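Local coordinates for protein sensor-type histidine kinase prrB (Mycobacterium tuberculosis, PDB 1YSR) that probably acts as the sensor kinase of the PrrB/PrrA two-component system, using ATP to phosphorylate a histidine, the C-terminal ATP-binding domain being the part present here, at residues Asp12-Ala17 against Leu69-Ser74; Arg23-Leu28 against Ala54-Val59; Gly77-Ile82 against Arg141-Leu146; Val96-Phe101 against Leu114-Val119. All coordinates share one frame; numbering follows the deposited sequence.

Interaction 1 (Asp12-Ala17 against Leu69-Ser74)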
loop_
_atom_site.group_PDB
_atom_site.type_symbol
_atom_site.label_atom_id
_atom_site.label_comp_id
_atom_site.label_asym_id
_atom_site.label_seq_id
_atom_site.Cartn_x
_atom_site.Cartn_y
_atom_site.Cartn_z
ATOM N N ASP A 12 -5.187 0.288 -6.666
ATOM C CA ASP A 12 -4.910 -1.062 -6.214
ATOM C C ASP A 12 -5.242 -1.209 -4.737
ATOM O O ASP A 12 -5.739 -2.251 -4.310
ATOM C CB ASP A 12 -3.408 -1.384 -6.456
ATOM C CG ASP A 12 -3.031 -2.818 -6.092
ATOM O OD1 ASP A 12 -3.591 -3.760 -6.668
ATOM O OD2 ASP A 12 -2.190 -3.000 -5.200
ATOM N N LEU A 13 -4.921 -0.177 -3.932
ATOM C CA LEU A 13 -5.260 -0.175 -2.515
ATOM C C LEU A 13 -6.767 -0.433 -2.330
ATOM O O LEU A 13 -7.177 -1.243 -1.501
ATOM C CB LEU A 13 -4.848 1.192 -1.891
ATOM C CG LEU A 13 -4.943 1.272 -0.338
ATOM C CD1 LEU A 13 -3.945 2.318 0.167
ATOM C CD2 LEU A 13 -6.341 1.772 0.039
ATOM N N LEU A 14 -7.577 0.309 -3.054
ATOM C CA LEU A 14 -9.047 0.114 -2.994
ATOM C C LEU A 14 -9.460 -1.313 -3.399
ATOM O O LEU A 14 -10.355 -1.915 -2.798
ATOM C CB LEU A 14 -9.766 1.177 -3.834
ATOM C CG LEU A 14 -9.624 2.648 -3.344
ATOM C CD1 LEU A 14 -10.336 3.656 -4.296
ATOM C CD2 LEU A 14 -10.189 2.802 -1.943
ATOM N N ASP A 15 -8.852 -1.802 -4.474
ATOM C CA ASP A 15 -9.172 -3.144 -5.018
ATOM C C ASP A 15 -8.883 -4.163 -3.918
ATOM O O ASP A 15 -9.713 -4.996 -3.645
ATOM C CB ASP A 15 -8.381 -3.432 -6.283
ATOM C CG ASP A 15 -9.006 -4.551 -7.152
ATOM O OD1 ASP A 15 -10.179 -4.956 -6.924
ATOM O OD2 ASP A 15 -8.298 -4.982 -8.074
ATOM N N ARG A 16 -7.717 -4.073 -3.263
ATOM C CA ARG A 16 -7.399 -5.003 -2.175
ATOM C C ARG A 16 -8.288 -4.802 -0.995
ATOM O O ARG A 16 -8.666 -5.759 -0.351
ATOM C CB ARG A 16 -5.937 -4.926 -1.669
ATOM C CG ARG A 16 -4.846 -5.115 -2.731
ATOM C CD ARG A 16 -3.419 -5.018 -2.075
ATOM N NE ARG A 16 -3.167 -3.821 -1.246
ATOM C CZ ARG A 16 -2.582 -2.681 -1.655
ATOM N NH1 ARG A 16 -2.177 -2.508 -2.902
ATOM N NH2 ARG A 16 -2.408 -1.687 -0.791
ATOM N N ALA A 17 -8.584 -3.539 -0.653
ATOM C CA ALA A 17 -9.443 -3.299 0.478
ATOM C C ALA A 17 -10.796 -3.985 0.270
ATOM O O ALA A 17 -11.380 -4.519 1.214
ATOM C CB ALA A 17 -9.643 -1.789 0.661
ATOM N N LEU A 69 -16.301 1.262 -3.788
ATOM C CA LEU A 69 -15.123 2.129 -3.673
ATOM C C LEU A 69 -14.833 2.694 -5.067
ATOM O O LEU A 69 -14.975 2.002 -6.092
ATOM C CB LEU A 69 -13.927 1.293 -3.231
ATOM C CG LEU A 69 -14.190 0.456 -1.978
ATOM C CD1 LEU A 69 -12.949 -0.440 -1.534
ATOM C CD2 LEU A 69 -14.771 1.322 -0.782
ATOM N N SER A 70 -14.357 3.925 -5.113
ATOM C CA SER A 70 -13.929 4.501 -6.392
ATOM C C SER A 70 -12.805 5.496 -6.226
ATOM O O SER A 70 -12.648 6.060 -5.162
ATOM C CB SER A 70 -15.068 5.189 -7.108
ATOM O OG SER A 70 -15.706 6.180 -6.318
ATOM N N ALA A 71 -12.090 5.746 -7.325
ATOM C CA ALA A 71 -11.075 6.797 -7.382
ATOM C C ALA A 71 -11.186 7.470 -8.727
ATOM O O ALA A 71 -11.232 6.795 -9.788
ATOM C CB ALA A 71 -9.675 6.196 -7.203
ATOM N N VAL A 72 -11.239 8.800 -8.660
ATOM C CA VAL A 72 -11.342 9.677 -9.828
ATOM C C VAL A 72 -10.110 10.590 -9.777
ATOM O O VAL A 72 -9.911 11.306 -8.783
ATOM C CB VAL A 72 -12.640 10.508 -9.724
ATOM C CG1 VAL A 72 -12.670 11.654 -10.743
ATOM C CG2 VAL A 72 -13.867 9.611 -9.903
ATOM N N SER A 73 -9.321 10.586 -10.844
ATOM C CA SER A 73 -8.076 11.369 -10.960
ATOM C C SER A 73 -8.239 12.683 -11.690
ATOM O O SER A 73 -8.973 12.768 -12.682
ATOM C CB SER A 73 -7.041 10.587 -11.779
ATOM O OG SER A 73 -6.915 9.255 -11.340
ATOM N N SER A 74 -7.479 13.671 -11.256
ATOM C CA SER A 74 -7.448 14.992 -11.896
ATOM C C SER A 74 -6.058 15.589 -11.731
ATOM O O SER A 74 -5.180 14.984 -11.091
ATOM C CB SER A 74 -8.525 15.909 -11.275
ATOM O OG SER A 74 -8.308 16.091 -9.891
#

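Interaction 2 (Arg23-Leu28 against Ala54-Val59)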
loop_
_atom_site.group_PDB
_atom_site.type_symbol
_atom_site.label_atom_id
_atom_site.label_comp_id
_atom_site.label_asym_id
_atom_site.label_seq_id
_atom_site.Cartn_x
_atom_site.Cartn_y
_atom_site.Cartn_z
ATOM N N ARG A 23 -14.244 -10.661 2.582
ATOM C CA ARG A 23 -13.942 -11.847 3.397
ATOM C C ARG A 23 -14.298 -11.665 4.872
ATOM O O ARG A 23 -14.597 -12.644 5.571
ATOM C CB ARG A 23 -12.461 -12.243 3.267
ATOM C CG ARG A 23 -11.927 -12.365 1.847
ATOM C CD ARG A 23 -10.658 -13.227 1.724
ATOM N NE ARG A 23 -10.742 -14.463 2.524
ATOM C CZ ARG A 23 -10.081 -15.593 2.257
ATOM N NH1 ARG A 23 -9.283 -15.676 1.189
ATOM N NH2 ARG A 23 -10.223 -16.648 3.055
ATOM N N ILE A 24 -14.281 -10.432 5.366
ATOM C CA ILE A 24 -14.586 -10.180 6.764
ATOM C C ILE A 24 -16.077 -10.059 6.995
ATOM O O ILE A 24 -16.584 -10.383 8.082
ATOM C CB ILE A 24 -13.905 -8.886 7.253
ATOM C CG1 ILE A 24 -12.369 -9.070 7.179
ATOM C CG2 ILE A 24 -14.361 -8.544 8.646
ATOM C CD1 ILE A 24 -11.554 -7.819 7.486
ATOM N N TYR A 25 -16.766 -9.543 5.981
ATOM C CA TYR A 25 -18.189 -9.224 6.106
ATOM C C TYR A 25 -18.990 -10.101 5.172
ATOM O O TYR A 25 -19.165 -9.770 3.994
ATOM C CB TYR A 25 -18.436 -7.762 5.766
ATOM C CG TYR A 25 -17.606 -6.780 6.559
ATOM C CD1 TYR A 25 -17.934 -6.441 7.861
ATOM C CD2 TYR A 25 -16.482 -6.179 5.993
ATOM C CE1 TYR A 25 -17.179 -5.500 8.582
ATOM C CE2 TYR A 25 -15.742 -5.247 6.707
ATOM C CZ TYR A 25 -16.073 -4.939 8.000
ATOM O OH TYR A 25 -15.336 -4.016 8.757
ATOM N N PRO A 26 -19.518 -11.221 5.707
ATOM C CA PRO A 26 -20.198 -12.187 4.823
ATOM C C PRO A 26 -21.412 -11.520 4.178
ATOM O O PRO A 26 -22.051 -10.673 4.795
ATOM C CB PRO A 26 -20.630 -13.310 5.779
ATOM C CG PRO A 26 -20.739 -12.629 7.163
ATOM C CD PRO A 26 -19.590 -11.596 7.137
ATOM N N ASP A 27 -21.719 -11.841 2.935
ATOM C CA ASP A 27 -22.927 -11.232 2.364
ATOM C C ASP A 27 -22.800 -9.736 2.006
ATOM O O ASP A 27 -23.694 -9.207 1.333
ATOM C CB ASP A 27 -24.115 -11.338 3.333
ATOM C CG ASP A 27 -24.487 -12.769 3.677
ATOM O OD1 ASP A 27 -24.772 -13.540 2.730
ATOM O OD2 ASP A 27 -24.513 -13.086 4.904
ATOM N N LEU A 28 -21.767 -9.030 2.500
ATOM C CA LEU A 28 -21.536 -7.666 2.005
ATOM C C LEU A 28 -21.125 -7.735 0.543
ATOM O O LEU A 28 -20.279 -8.538 0.199
ATOM C CB LEU A 28 -20.479 -6.949 2.866
ATOM C CG LEU A 28 -19.963 -5.631 2.279
ATOM C CD1 LEU A 28 -21.087 -4.572 2.213
ATOM C CD2 LEU A 28 -18.742 -5.131 3.100
ATOM N N ALA A 54 -13.863 3.307 7.040
ATOM C CA ALA A 54 -15.060 3.782 6.304
ATOM C C ALA A 54 -15.959 2.578 5.978
ATOM O O ALA A 54 -17.184 2.630 6.200
ATOM C CB ALA A 54 -14.638 4.489 5.055
ATOM N N ILE A 55 -15.371 1.479 5.472
ATOM C CA ILE A 55 -16.180 0.247 5.262
ATOM C C ILE A 55 -16.792 -0.292 6.538
ATOM O O ILE A 55 -17.948 -0.649 6.570
ATOM C CB ILE A 55 -15.352 -0.804 4.578
ATOM C CG1 ILE A 55 -14.871 -0.289 3.204
ATOM C CG2 ILE A 55 -16.126 -2.105 4.428
ATOM C CD1 ILE A 55 -13.786 -1.196 2.511
ATOM N N ALA A 56 -16.022 -0.300 7.634
ATOM C CA ALA A 56 -16.531 -0.820 8.863
ATOM C C ALA A 56 -17.669 0.000 9.425
ATOM O O ALA A 56 -18.668 -0.538 9.917
ATOM C CB ALA A 56 -15.373 -0.986 9.888
ATOM N N ASN A 57 -17.586 1.308 9.297
ATOM C CA ASN A 57 -18.633 2.145 9.758
ATOM C C ASN A 57 -19.876 1.958 8.913
ATOM O O ASN A 57 -20.975 1.974 9.425
ATOM C CB ASN A 57 -18.156 3.587 9.769
ATOM C CG ASN A 57 -17.438 3.917 11.060
ATOM O OD1 ASN A 57 -18.089 4.057 12.056
ATOM N ND2 ASN A 57 -16.097 3.863 11.069
ATOM N N ALA A 58 -19.700 1.793 7.614
ATOM C CA ALA A 58 -20.866 1.628 6.706
ATOM C C ALA A 58 -21.635 0.352 7.106
ATOM O O ALA A 58 -22.878 0.332 7.230
ATOM C CB ALA A 58 -20.388 1.538 5.277
ATOM N N VAL A 59 -20.885 -0.697 7.417
ATOM C CA VAL A 59 -21.473 -2.016 7.705
ATOM C C VAL A 59 -21.954 -2.074 9.130
ATOM O O VAL A 59 -23.118 -2.356 9.372
ATOM C CB VAL A 59 -20.459 -3.164 7.480
ATOM C CG1 VAL A 59 -21.086 -4.483 7.930
ATOM C CG2 VAL A 59 -20.067 -3.231 6.030
#

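Interaction 3 (Gly77-Ile82 against Arg141-Leu146)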
loop_
_atom_site.group_PDB
_atom_site.type_symbol
_atom_site.label_atom_id
_atom_site.label_comp_id
_atom_site.label_asym_id
_atom_site.label_seq_id
_atom_site.Cartn_x
_atom_site.Cartn_y
_atom_site.Cartn_z
ATOM N N GLY A 77 -5.258 15.910 -8.043
ATOM C CA GLY A 77 -4.904 14.708 -7.281
ATOM C C GLY A 77 -6.001 13.684 -7.434
ATOM O O GLY A 77 -6.434 13.408 -8.552
ATOM N N VAL A 78 -6.487 13.134 -6.324
ATOM C CA VAL A 78 -7.499 12.102 -6.436
ATOM C C VAL A 78 -8.665 12.315 -5.458
ATOM O O VAL A 78 -8.489 12.839 -4.362
ATOM C CB VAL A 78 -6.822 10.755 -6.177
ATOM C CG1 VAL A 78 -6.239 10.709 -4.738
ATOM C CG2 VAL A 78 -7.734 9.553 -6.461
ATOM N N GLU A 79 -9.848 11.874 -5.877
ATOM C CA GLU A 79 -11.028 11.938 -5.033
ATOM C C GLU A 79 -11.363 10.462 -4.877
ATOM O O GLU A 79 -11.628 9.780 -5.860
ATOM C CB GLU A 79 -12.125 12.733 -5.757
ATOM C CG GLU A 79 -13.552 12.586 -5.287
ATOM C CD GLU A 79 -14.488 13.516 -6.074
ATOM O OE1 GLU A 79 -14.254 14.754 -6.011
ATOM O OE2 GLU A 79 -15.421 13.010 -6.751
ATOM N N ILE A 80 -11.224 9.969 -3.657
ATOM C CA ILE A 80 -11.551 8.598 -3.293
ATOM C C ILE A 80 -12.949 8.649 -2.672
ATOM O O ILE A 80 -13.237 9.514 -1.858
ATOM C CB ILE A 80 -10.573 8.111 -2.209
ATOM C CG1 ILE A 80 -9.143 8.042 -2.790
ATOM C CG2 ILE A 80 -11.001 6.724 -1.599
ATOM C CD1 ILE A 80 -8.050 7.907 -1.723
ATOM N N ALA A 81 -13.831 7.739 -3.041
ATOM C CA ALA A 81 -15.174 7.743 -2.413
ATOM C C ALA A 81 -15.549 6.382 -1.937
ATOM O O ALA A 81 -15.237 5.398 -2.611
ATOM C CB ALA A 81 -16.242 8.247 -3.453
ATOM N N ILE A 82 -16.174 6.315 -0.764
ATOM C CA ILE A 82 -16.692 5.033 -0.260
ATOM C C ILE A 82 -18.194 5.274 -0.166
ATOM O O ILE A 82 -18.662 6.106 0.656
ATOM C CB ILE A 82 -16.102 4.655 1.126
ATOM C CG1 ILE A 82 -14.552 4.505 1.029
ATOM C CG2 ILE A 82 -16.677 3.400 1.576
ATOM C CD1 ILE A 82 -13.746 5.612 1.661
ATOM N N ARG A 141 -21.845 8.690 1.459
ATOM C CA ARG A 141 -20.752 8.732 0.546
ATOM C C ARG A 141 -19.643 9.496 1.306
ATOM O O ARG A 141 -19.799 10.706 1.630
ATOM C CB ARG A 141 -21.176 9.502 -0.699
ATOM C CG ARG A 141 -20.076 9.761 -1.693
ATOM C CD ARG A 141 -20.702 10.122 -3.061
ATOM N NE ARG A 141 -19.797 10.978 -3.786
ATOM C CZ ARG A 141 -18.921 10.531 -4.661
ATOM N NH1 ARG A 141 -18.877 9.244 -4.930
ATOM N NH2 ARG A 141 -18.112 11.382 -5.280
ATOM N N LEU A 142 -18.568 8.791 1.649
ATOM C CA LEU A 142 -17.443 9.453 2.287
ATOM C C LEU A 142 -16.406 9.733 1.228
ATOM O O LEU A 142 -15.971 8.811 0.524
ATOM C CB LEU A 142 -16.842 8.545 3.365
ATOM C CG LEU A 142 -15.535 8.910 4.104
ATOM C CD1 LEU A 142 -15.543 10.230 4.647
ATOM C CD2 LEU A 142 -15.425 7.933 5.221
ATOM N N VAL A 143 -15.988 10.995 1.129
ATOM C CA VAL A 143 -15.137 11.410 0.075
ATOM C C VAL A 143 -13.844 11.933 0.649
ATOM O O VAL A 143 -13.847 12.817 1.498
ATOM C CB VAL A 143 -15.738 12.528 -0.825
ATOM C CG1 VAL A 143 -14.828 12.694 -2.014
ATOM C CG2 VAL A 143 -17.097 12.158 -1.339
ATOM N N LEU A 144 -12.734 11.378 0.191
ATOM C CA LEU A 144 -11.415 11.879 0.665
ATOM C C LEU A 144 -10.803 12.529 -0.498
ATOM O O LEU A 144 -10.679 11.906 -1.527
ATOM C CB LEU A 144 -10.491 10.748 1.027
ATOM C CG LEU A 144 -10.747 9.780 2.134
ATOM C CD1 LEU A 144 -9.367 9.514 2.731
ATOM C CD2 LEU A 144 -11.691 10.341 3.133
ATOM N N ARG A 145 -10.445 13.798 -0.373
ATOM C CA ARG A 145 -9.851 14.509 -1.475
ATOM C C ARG A 145 -8.385 14.808 -1.172
ATOM O O ARG A 145 -8.091 15.577 -0.276
ATOM C CB ARG A 145 -10.614 15.790 -1.739
ATOM C CG ARG A 145 -11.972 15.550 -2.328
ATOM C CD ARG A 145 -12.704 16.847 -2.587
ATOM N NE ARG A 145 -14.075 16.805 -2.105
ATOM C CZ ARG A 145 -15.082 16.371 -2.838
ATOM N NH1 ARG A 145 -14.836 15.942 -4.059
ATOM N NH2 ARG A 145 -16.311 16.354 -2.370
ATOM N N LEU A 146 -7.502 14.193 -1.946
ATOM C CA LEU A 146 -6.088 14.178 -1.661
ATOM C C LEU A 146 -5.257 14.754 -2.799
ATOM O O LEU A 146 -5.525 14.444 -3.968
ATOM C CB LEU A 146 -5.601 12.773 -1.363
ATOM C CG LEU A 146 -6.297 12.014 -0.265
ATOM C CD1 LEU A 146 -5.673 10.648 -0.081
ATOM C CD2 LEU A 146 -6.411 12.773 1.044
#

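Interaction 4 (Val96-Phe101 against Leu114-Val119)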
loop_
_atom_site.group_PDB
_atom_site.type_symbol
_atom_site.label_atom_id
_atom_site.label_comp_id
_atom_site.label_asym_id
_atom_site.label_seq_id
_atom_site.Cartn_x
_atom_site.Cartn_y
_atom_site.Cartn_z
ATOM N N VAL A 96 -20.145 16.078 13.657
ATOM C CA VAL A 96 -20.029 15.292 14.879
ATOM C C VAL A 96 -19.491 13.906 14.567
ATOM O O VAL A 96 -18.730 13.311 15.345
ATOM C CB VAL A 96 -21.377 15.229 15.642
ATOM C CG1 VAL A 96 -21.372 14.132 16.742
ATOM C CG2 VAL A 96 -21.656 16.595 16.261
ATOM N N VAL A 97 -19.888 13.381 13.418
ATOM C CA VAL A 97 -19.413 12.064 13.058
ATOM C C VAL A 97 -17.873 12.125 12.813
ATOM O O VAL A 97 -17.150 11.291 13.289
ATOM C CB VAL A 97 -20.238 11.500 11.875
ATOM C CG1 VAL A 97 -19.579 10.308 11.222
ATOM C CG2 VAL A 97 -21.632 11.099 12.397
ATOM N N PHE A 98 -17.404 13.144 12.129
ATOM C CA PHE A 98 -15.952 13.277 11.901
ATOM C C PHE A 98 -15.124 13.561 13.163
ATOM O O PHE A 98 -13.933 13.293 13.183
ATOM C CB PHE A 98 -15.654 14.329 10.847
ATOM C CG PHE A 98 -15.775 13.808 9.466
ATOM C CD1 PHE A 98 -14.934 12.767 9.033
ATOM C CD2 PHE A 98 -16.753 14.307 8.598
ATOM C CE1 PHE A 98 -15.050 12.258 7.764
ATOM C CE2 PHE A 98 -16.866 13.808 7.314
ATOM C CZ PHE A 98 -15.997 12.753 6.885
ATOM N N GLU A 99 -15.756 14.128 14.194
ATOM C CA GLU A 99 -15.064 14.448 15.427
ATOM C C GLU A 99 -14.981 13.233 16.364
ATOM O O GLU A 99 -14.372 13.325 17.430
ATOM C CB GLU A 99 -15.783 15.603 16.140
ATOM C CG GLU A 99 -15.688 16.999 15.500
ATOM C CD GLU A 99 -16.724 17.990 16.092
ATOM O OE1 GLU A 99 -17.513 17.609 17.007
ATOM O OE2 GLU A 99 -16.771 19.156 15.628
ATOM N N ARG A 100 -15.588 12.110 15.977
ATOM C CA ARG A 100 -15.648 10.894 16.806
ATOM C C ARG A 100 -14.873 9.744 16.207
ATOM O O ARG A 100 -14.939 9.549 15.000
ATOM C CB ARG A 100 -17.091 10.373 16.919
ATOM C CG ARG A 100 -17.996 11.088 17.855
ATOM C CD ARG A 100 -19.082 10.132 18.352
ATOM N NE ARG A 100 -19.958 9.677 17.262
ATOM C CZ ARG A 100 -21.250 9.999 17.135
ATOM N NH1 ARG A 100 -21.841 10.778 18.043
ATOM N NH2 ARG A 100 -21.957 9.528 16.094
ATOM N N PHE A 101 -14.217 8.950 17.068
ATOM C CA PHE A 101 -13.611 7.666 16.700
ATOM C C PHE A 101 -14.657 6.569 16.817
ATOM O O PHE A 101 -15.535 6.650 17.676
ATOM C CB PHE A 101 -12.357 7.378 17.562
ATOM C CG PHE A 101 -11.209 8.313 17.274
ATOM C CD1 PHE A 101 -10.286 8.005 16.277
ATOM C CD2 PHE A 101 -11.073 9.522 17.967
ATOM C CE1 PHE A 101 -9.239 8.867 15.965
ATOM C CE2 PHE A 101 -10.013 10.403 17.669
ATOM C CZ PHE A 101 -9.092 10.074 16.657
ATOM N N LEU A 114 -21.243 5.649 15.261
ATOM C CA LEU A 114 -20.647 5.980 13.970
ATOM C C LEU A 114 -19.590 7.070 14.140
ATOM O O LEU A 114 -19.910 8.198 14.561
ATOM C CB LEU A 114 -21.718 6.471 12.987
ATOM C CG LEU A 114 -21.241 7.030 11.639
ATOM C CD1 LEU A 114 -20.801 5.930 10.656
ATOM C CD2 LEU A 114 -22.359 7.815 11.046
ATOM N N GLY A 115 -18.356 6.766 13.743
ATOM C CA GLY A 115 -17.240 7.653 14.012
ATOM C C GLY A 115 -16.232 7.498 12.938
ATOM O O GLY A 115 -15.801 6.373 12.655
ATOM N N LEU A 116 -15.887 8.619 12.321
ATOM C CA LEU A 116 -14.946 8.658 11.205
ATOM C C LEU A 116 -13.692 9.537 11.448
ATOM O O LEU A 116 -13.081 10.004 10.500
ATOM C CB LEU A 116 -15.669 9.143 9.939
ATOM C CG LEU A 116 -16.754 8.190 9.412
ATOM C CD1 LEU A 116 -17.599 8.859 8.342
ATOM C CD2 LEU A 116 -16.134 6.918 8.908
ATOM N N ALA A 117 -13.329 9.791 12.703
ATOM C CA ALA A 117 -12.175 10.630 13.016
ATOM C C ALA A 117 -10.857 10.091 12.482
ATOM O O ALA A 117 -9.951 10.892 12.196
ATOM C CB ALA A 117 -12.035 10.829 14.488
ATOM N N LEU A 118 -10.745 8.756 12.374
ATOM C CA LEU A 118 -9.517 8.139 11.803
ATOM C C LEU A 118 -9.356 8.554 10.375
ATOM O O LEU A 118 -8.262 8.907 9.930
ATOM C CB LEU A 118 -9.519 6.608 11.878
ATOM C CG LEU A 118 -9.040 5.849 13.124
ATOM C CD1 LEU A 118 -9.083 4.325 12.856
ATOM C CD2 LEU A 118 -7.650 6.304 13.545
ATOM N N VAL A 119 -10.464 8.541 9.652
ATOM C CA VAL A 119 -10.489 8.977 8.290
ATOM C C VAL A 119 -10.055 10.430 8.176
ATOM O O VAL A 119 -9.181 10.774 7.388
ATOM C CB VAL A 119 -11.882 8.761 7.679
ATOM C CG1 VAL A 119 -11.896 9.212 6.258
ATOM C CG2 VAL A 119 -12.279 7.289 7.753
#

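Interaction 1 (Asp12-Ala17 against Leu69-Ser74)
Helical residues 12-17 lie over strand residues 69-74 almost exactly antiparallel, the segment axes 175° apart and 8.6 Å away at their closest, with Leu-14 and Leu-69 nearest across the gap. The contact is a small greasy one, made by two leucines and two alanines, with the backbone of Ser-70. Leu-14 sets its CG beside its own backbone N, anti to the carbonyl carbon (chi1 -65°), and its extended chain sends CD1 down onto the strand. There Leu-14 CD1 lies 3.4 Å from Ser-70 O and 3.9 Å from Ala-71 CB. Leu-69 uses the same kind of first torsion to return the approach: its CD1 comes up to the helix backbone, 3.2 Å from Leu-14 O, while Ala-17 CB lies 4.2 Å from Leu-69 CD1. The leucines thus interlock, their CB atoms side by side, each sending a methyl to the other segment's main chain. Alanine suits positions 17 and 71 because a single methyl can lie against these long branches without pushing helix and strand apart. Remote from the strand, Arg-16 and Asp-12, one turn apart, form a salt bridge that is very short as modelled (Arg-16 NH1 to Asp-12 OD2, 2.4 Å), the nitrogen standing above the carboxylate plane and the guanidinium lying over Leu-13 CA. The contact is one link of an alpha/beta sandwich: Leu-14 also touches Ile-80 of strand 77-84 and Leu-32 of strand 29-32, while Leu-14 and Ala-17 both pack against Val-51 of helix 44-61, a neighbouring helix on the same face of the sheet.

Interaction 2 (Arg23-Leu28 against Ala54-Val59)
A type II beta turn, Tyr-25 to Leu-28, follows helix 10-24 and packs against the C-terminal half of helix 44-61, which in the Bergerat ATP-binding fold of histidine kinases corresponds to the N-box helix. The turn's backbone bond runs from Leu-28 N to Tyr-25 O at 3.1 Å. Pro-26 suits the second place of such a turn, since its ring holds phi near -62°, and Asp-27 accepts the positive phi of 73° that the third place requires. Both lie at the outside of the bend, whereas Tyr-25 and Leu-28, the two ends of the turn, are directed at the helix.

Apolar packing makes up the contact itself. Tyr-25 has CG anti to its carbonyl carbon, so the ring reaches across the helix surface, with CE2 3.9 Å from Ile-55 CG2 and CD1 3.7 Å from Val-59 CG1. The ring is sandwiched: Val-59 CG2 lies over one face toward the rim, and Ile-24 CG2 lies over the centre of the other, 3.9 Å above the ring plane. At the tip, Tyr-25 OH lies 3.2 Å from Ala-56 CB, a tight approach that the small alanine side chain permits the hydroxyl.

The hydrogen-bond partner of Tyr-25 OH lies outside the two segments: a bound Tris molecule, probably from the crystallisation liquor. Arg-75 of a third subunit packs on Tyr-25 and Val-59. The beta-branched Val-59 serves two neighbours at once: CG1 is nearest to Tyr-25 CD1, while CG2, besides overhanging the ring, meets Leu-28 CD2 at 3.7 Å.

Interaction 3 (Gly77-Ile82 against Arg141-Leu146)
Glu-79 keeps CG anti to its backbone N (chi1 162°) and runs extended beyond it, so its carboxylate rises above the sheet between two arginines of the partner strand. Arg-141, also anti (chi1 174°), stretches from CG to NE along the same face and brings NH2 to within 3.5 Å of Glu-79 OE2, a long salt bridge approached in the guanidinium plane. Arg-145 bends at chi3 and offers NH1 to Glu-79 OE1, a pair too crowded in the model for its distance to carry weight. Carboxylate and guanidinium planes stand nearly perpendicular in both pairs.

Beneath, the antiparallel strands 77-82 and 141-146 are joined by six backbone bonds, from Val-78 N to Leu-146 O at 2.9 Å through to Ile-82 and Leu-142. Val-78, Ile-80, Ile-82, Leu-142, Leu-144 and Leu-146 share the other face, where Ile-80 CD1 touches Leu-146 CD1 at 4.0 Å and branched hydrocarbon suits the helix-covered core. Gly-77 suits its place: phi is positive, and a CB would run into Leu-146 O.

Asp-83 binds Arg-141 NH1, and Glu-133 takes Arg-141 NE and Arg-145 NH2. Two arginines among three acids would probably hold the carboxylates ionised, tying three strands together.

Interaction 4 (Val96-Phe101 against Leu114-Val119)
In the Bergerat fold the F box and the G2 box flank the ATP lid, and here residues 96-101 and 114-119 match those elements, on either side of the unmodelled residues 103-113. Leu-116 N donates to Val-97 O at 3.1 Å in a straight bond, approaching from above the carbonyl plane; that oxygen also takes Arg-100 N, so it bonds both the loop after helix 94-98 and Leu-116, the residue at the N-cap position of helix 117-125. Ala-117 N gives its hydrogen to Arg-100 O at 2.8 Å. Arg-100, bent at chi3, grips one oxygen side-on: Leu-114 O, lying in the guanidinium plane, receives NH2 at 2.9 Å on a lone pair and NE at 3.1 Å from above the carbonyl plane. Gly-115 passes close under Arg-100 O, its CA 3.1 Å away, where any CB would collide. Ala-117 CB sits 3.5 Å from the centroid of the Phe-101 ring, 3° off its normal, a CH-pi contact a small methyl makes well; Leu-118 CD2 meets the ring edge. Val-97 CG2 packs on Leu-114 CD2 at 3.6 Å. Phe-98 CD1 comes edge-on to Leu-116 O at 3.6 Å.

Inward, Phe-98 and Leu-116 rest on Leu-142 of strand 140-147 and Leu-132 of strand 129-134, while Asn-57 of helix 44-61 accepts a bond from Gly-115 N.

Interactions 1 and 3 meet in the mixed sheet, their centres 9 Å apart: strands 66-74 and 77-84 are neighbours, so the helix contact and the strand pairing are built on adjacent strands of one sheet. Interaction 2 is nested in the chain between the ends of interaction 1 and shares helix 10-24; its helix 44-61 touches all three others, through Ile-55 on Leu-69, Ala-54 on Ile-82 and Leu-142, and Asn-57 on Gly-115. Interaction 4 is nested within interaction 3, and its Val-119 packs on Leu-144. Interactions 1 and 4, with centres 21 Å apart, lie on opposite sides of the chain's centre. Together the four contacts join helices, sheet and the flanks of the ATP lid.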